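Local atomic coordinates of ethanolamine kinase Pv091845 (Plasmodium vivax, PDB entry 2QG7), a protein that probably phosphorylates ethanolamine, the first step in making phosphatidylethanolamine by this route, as a member of the choline/ethanolamine kinase family. Residues F269-L272 and R273-V277; F81-E84 and K85-Y88. All coordinates share one frame; numbering follows the deposited sequence.

Interaction 1: F269-L272 and R273-V277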
loop_
_atom_site.group_PDB
_atom_site.type_symbol
_atom_site.label_atom_id
_atom_site.label_comp_id
_atom_site.label_asym_id
_atom_site.label_seq_id
_atom_site.Cartn_x
_atom_site.Cartn_y
_atom_site.Cartn_z
ATOM N N PHE D 269 6.999 -10.167 17.138
ATOM C CA PHE D 269 8.183 -10.882 16.667
ATOM C C PHE D 269 8.223 -12.354 17.087
ATOM O O PHE D 269 8.863 -13.151 16.406
ATOM C CB PHE D 269 9.466 -10.159 17.054
ATOM C CG PHE D 269 10.015 -9.255 15.963
ATOM C CD1 PHE D 269 9.272 -8.150 15.489
ATOM C CD2 PHE D 269 11.267 -9.495 15.416
ATOM C CE1 PHE D 269 9.772 -7.315 14.498
ATOM C CE2 PHE D 269 11.780 -8.677 14.413
ATOM C CZ PHE D 269 11.046 -7.580 13.947
ATOM N N ASP D 270 7.526 -12.716 18.164
ATOM C CA ASP D 270 7.411 -14.106 18.588
ATOM C C ASP D 270 6.600 -14.905 17.584
ATOM O O ASP D 270 6.922 -16.066 17.300
ATOM C CB ASP D 270 6.780 -14.221 19.980
ATOM C CG ASP D 270 7.640 -13.573 21.068
ATOM O OD1 ASP D 270 8.823 -13.965 21.228
ATOM O OD2 ASP D 270 7.150 -12.657 21.776
ATOM N N VAL D 271 5.530 -14.289 17.080
ATOM C CA VAL D 271 4.685 -14.879 16.037
ATOM C C VAL D 271 5.407 -14.870 14.673
ATOM O O VAL D 271 5.193 -15.769 13.827
ATOM C CB VAL D 271 3.303 -14.151 15.941
ATOM C CG1 VAL D 271 2.464 -14.670 14.792
ATOM C CG2 VAL D 271 2.536 -14.298 17.264
ATOM N N LEU D 272 6.246 -13.862 14.464
ATOM C CA LEU D 272 7.045 -13.800 13.281
ATOM C C LEU D 272 8.089 -14.936 13.309
ATOM O O LEU D 272 8.261 -15.634 12.297
ATOM C CB LEU D 272 7.696 -12.409 13.136
ATOM C CG LEU D 272 8.592 -12.131 11.917
ATOM C CD1 LEU D 272 7.857 -12.281 10.567
ATOM C CD2 LEU D 272 9.225 -10.767 12.038
ATOM N N ARG D 273 8.765 -15.099 14.461
ATOM C CA ARG D 273 9.704 -16.203 14.695
ATOM C C ARG D 273 9.073 -17.542 14.420
ATOM O O ARG D 273 9.679 -18.371 13.780
ATOM C CB ARG D 273 10.227 -16.197 16.125
ATOM C CG ARG D 273 11.464 -17.074 16.368
ATOM C CD ARG D 273 11.956 -17.006 17.828
ATOM N NE ARG D 273 12.433 -15.684 18.262
ATOM C CZ ARG D 273 11.716 -14.843 19.024
ATOM N NH1 ARG D 273 12.205 -13.658 19.388
ATOM N NH2 ARG D 273 10.494 -15.187 19.430
ATOM N N ASP D 274 7.848 -17.740 14.875
ATOM C CA ASP D 274 7.099 -18.964 14.625
ATOM C C ASP D 274 6.743 -19.168 13.164
ATOM O O ASP D 274 6.689 -20.298 12.679
ATOM C CB ASP D 274 5.788 -18.938 15.420
ATOM C CG ASP D 274 5.985 -19.166 16.915
ATOM O OD1 ASP D 274 7.144 -19.380 17.351
ATOM O OD2 ASP D 274 4.975 -19.137 17.668
ATOM N N SER D 275 6.430 -18.069 12.482
ATOM C CA SER D 275 6.019 -18.079 11.091
ATOM C C SER D 275 7.170 -18.406 10.153
ATOM O O SER D 275 6.976 -19.078 9.155
ATOM C CB SER D 275 5.462 -16.713 10.719
ATOM O OG SER D 275 4.130 -16.595 11.210
ATOM N N ILE D 276 8.356 -17.909 10.469
ATOM C CA ILE D 276 9.560 -18.223 9.691
ATOM C C ILE D 276 9.974 -19.702 9.846
ATOM O O ILE D 276 10.324 -20.368 8.854
ATOM C CB ILE D 276 10.732 -17.296 10.038
ATOM C CG1 ILE D 276 10.378 -15.845 9.705
ATOM C CG2 ILE D 276 12.002 -17.759 9.301
ATOM C CD1 ILE D 276 11.354 -14.858 10.247
ATOM N N VAL D 277 9.915 -20.195 11.084
ATOM C CA VAL D 277 10.071 -21.608 11.391
ATOM C C VAL D 277 9.045 -22.450 10.613
ATOM O O VAL D 277 9.400 -23.462 10.010
ATOM C CB VAL D 277 9.973 -21.871 12.929
ATOM C CG1 VAL D 277 9.836 -23.344 13.215
ATOM C CG2 VAL D 277 11.175 -21.340 13.645
#
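With CG of Arg273 turned opposite its own backbone N (chi1 -165°) and the chain kinked at chi3, the arginine runs back along the first helical turn, where it meets Asp270. The aspartate swings its carboxylate to the side of its backbone N (chi1 -64°), and the two side chains lie alongside each other, pointing the same way. Arg273 NH2 donates to Asp270 OD1 at 2.7 Å, closing a salt bridge three residues apart in sequence. The carboxylate is met on its anti side and lies at the edge of the guanidinium, close to that group's plane. The two planes are twisted 46° apart, and of the guanidinium nitrogens only NH2 bonds to OD1. Phe269 O sits over one guanidinium face, offset toward its rim, and also accepts from Arg273 N at 2.8 Å, the donor tilted from the carbonyl plane.

Further round the helix, Ser275 shows the familiar double use of a carbonyl. Its N and its OG each reach Val271 O at 2.9 Å, from opposite faces of the carbonyl plane, and two donors thus hold one oxygen. The apolar flank of the helix carries Phe269, Leu272 and Ile276: Leu272 CG comes within 4.2 Å of Ile276 CD1, and Leu272 CD2 lies over the centre of the Phe269 ring. Phe269 and Ile276 also touch helix 236-251, Leu272 and Ile276 touch helix 413-430, and Val271 and Leu272 pack on Lys265 and Leu266 of the second subunit.

The whole is typical of the first turns of an amphipathic helix, here helix 269-284 in the helical part of the choline/ethanolamine kinase fold: Asp270 and Arg273 on one flank, Ser275 on another, and Phe269, Leu272 and Ile276 on the buried side against neighbouring helices.

Interaction 2: F81-E84 and K85-Y88; sequences FENE and KTLY
Asn83 and Thr86 cross at about a right angle, where Asn83 caps the helix. With Asn83 CG set between its backbone N and carbonyl carbon (chi1 49°), OD1 accepts from Thr86 N at 2.8 Å, nearly in line with the amide C=O. Thr86 OG1 gives a second bond of 2.8 Å to the same Asn83 OD1, but from above the amide plane. The bond from Thr86 N is the classic N-cap interaction, and the hydroxyl adds a second hold on Asn83 OD1.

Phe81 and Leu87 also meet at about a right angle. Leu87 CA stands over one face of the Phe81 ring, 4.1 Å from its centroid, a CH-pi contact, while Leu87 CD1 comes to 3.6 Å from Phe81 CE1.

Glu84 and Tyr88, by contrast, lie side by side and point the same way, their carboxylate and ring planes 76° apart. Glu84 O lies over one face of the Tyr88 ring, 3.1 Å above its plane and offset toward the rim, and Tyr88 OH makes a weak hydrogen bond to Glu84 OE1 at 2.7 Å.

Helix 84-98 begins here and lies against the five-stranded antiparallel sheet: Tyr88 OH also bonds to Ile115 N of strand 112-116, Leu87 packs on Ile115 and on Leu140 of strand 136-141, and Phe81, from the loop, touches Leu140 and meets the ring of Tyr90 on the helix.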
loop_
_atom_site.group_PDB
_atom_site.type_symbol
_atom_site.label_atom_id
_atom_site.label_comp_id
_atom_site.label_asym_id
_atom_site.label_seq_id
_atom_site.Cartn_x
_atom_site.Cartn_y
_atom_site.Cartn_z
ATOM N N PHE D 81 25.991 12.685 -3.352
ATOM C CA PHE D 81 26.524 13.813 -4.128
ATOM C C PHE D 81 25.604 15.036 -4.076
ATOM O O PHE D 81 24.390 14.898 -3.949
ATOM C CB PHE D 81 26.806 13.382 -5.581
ATOM C CG PHE D 81 27.907 12.359 -5.695
ATOM C CD1 PHE D 81 27.606 11.009 -5.893
ATOM C CD2 PHE D 81 29.235 12.734 -5.591
ATOM C CE1 PHE D 81 28.614 10.052 -5.988
ATOM C CE2 PHE D 81 30.251 11.792 -5.676
ATOM C CZ PHE D 81 29.940 10.446 -5.873
ATOM N N GLU D 82 26.198 16.225 -4.140
ATOM C CA GLU D 82 25.444 17.479 -4.086
ATOM C C GLU D 82 24.520 17.653 -5.318
ATOM O O GLU D 82 23.350 18.055 -5.189
ATOM C CB GLU D 82 26.424 18.659 -3.911
ATOM C CG GLU D 82 26.019 19.959 -4.611
ATOM C CD GLU D 82 27.130 20.999 -4.569
ATOM O OE1 GLU D 82 27.844 21.193 -5.588
ATOM O OE2 GLU D 82 27.280 21.619 -3.496
ATOM N N ASN D 83 25.056 17.331 -6.495
ATOM C CA ASN D 83 24.324 17.402 -7.754
ATOM C C ASN D 83 24.886 16.409 -8.763
ATOM O O ASN D 83 25.805 15.650 -8.449
ATOM C CB ASN D 83 24.325 18.828 -8.332
ATOM C CG ASN D 83 25.716 19.461 -8.372
ATOM O OD1 ASN D 83 26.674 18.881 -8.907
ATOM N ND2 ASN D 83 25.827 20.673 -7.812
ATOM N N GLU D 84 24.317 16.430 -9.973
ATOM C CA GLU D 84 24.746 15.589 -11.090
ATOM C C GLU D 84 26.154 15.917 -11.584
ATOM O O GLU D 84 26.850 15.042 -12.081
ATOM C CB GLU D 84 23.751 15.733 -12.239
ATOM C CG GLU D 84 23.669 14.531 -13.168
ATOM C CD GLU D 84 22.359 14.501 -14.000
ATOM O OE1 GLU D 84 22.442 14.405 -15.262
ATOM O OE2 GLU D 84 21.257 14.564 -13.386
ATOM N N LYS D 85 26.564 17.174 -11.450
ATOM C CA LYS D 85 27.861 17.641 -11.935
ATOM C C LYS D 85 29.014 17.189 -11.018
ATOM O O LYS D 85 30.138 16.876 -11.487
ATOM C CB LYS D 85 27.853 19.170 -12.051
ATOM C CG LYS D 85 29.167 19.751 -12.569
ATOM C CD LYS D 85 29.156 21.256 -12.518
ATOM C CE LYS D 85 30.588 21.777 -12.830
ATOM N NZ LYS D 85 30.528 23.312 -13.061
ATOM N N THR D 86 28.733 17.186 -9.713
ATOM C CA THR D 86 29.656 16.666 -8.709
ATOM C C THR D 86 29.872 15.141 -8.889
ATOM O O THR D 86 30.996 14.654 -8.762
ATOM C CB THR D 86 29.199 17.024 -7.260
ATOM O OG1 THR D 86 28.876 18.417 -7.187
ATOM C CG2 THR D 86 30.316 16.737 -6.251
ATOM N N LEU D 87 28.793 14.423 -9.206
ATOM C CA LEU D 87 28.828 12.986 -9.519
ATOM C C LEU D 87 29.789 12.667 -10.661
ATOM O O LEU D 87 30.710 11.853 -10.499
ATOM C CB LEU D 87 27.419 12.499 -9.869
ATOM C CG LEU D 87 27.283 11.103 -10.470
ATOM C CD1 LEU D 87 27.649 10.024 -9.425
ATOM C CD2 LEU D 87 25.879 10.915 -10.973
ATOM N N TYR D 88 29.568 13.355 -11.792
ATOM C CA TYR D 88 30.367 13.226 -12.998
ATOM C C TYR D 88 31.832 13.563 -12.793
ATOM O O TYR D 88 32.693 12.974 -13.450
ATOM C CB TYR D 88 29.786 14.076 -14.140
ATOM C CG TYR D 88 28.380 13.720 -14.564
ATOM C CD1 TYR D 88 27.571 14.648 -15.205
ATOM C CD2 TYR D 88 27.851 12.446 -14.340
ATOM C CE1 TYR D 88 26.256 14.315 -15.614
ATOM C CE2 TYR D 88 26.538 12.106 -14.737
ATOM C CZ TYR D 88 25.758 13.045 -15.369
ATOM O OH TYR D 88 24.480 12.707 -15.743
#

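How the interactions relate
Both are local contacts, each along its own continuous stretch, but they hold different elements: interaction 1 lies inside helix 269-284, interaction 2 at the junction of a loop with helix 84-98. Their centres are 44 Å apart and they do not touch. Each mixes buried and exposed residues. In 269-277 buried Leu272 meets another helix and the second subunit, whereas in 81-88 Leu87 faces a beta sheet of the same chain and Thr86 a loop. The polar chemistry differs: a salt bridge and a serine returning to a backbone carbonyl within the opening turns of a helix, against a side-chain cap that receives the first turn of a helix.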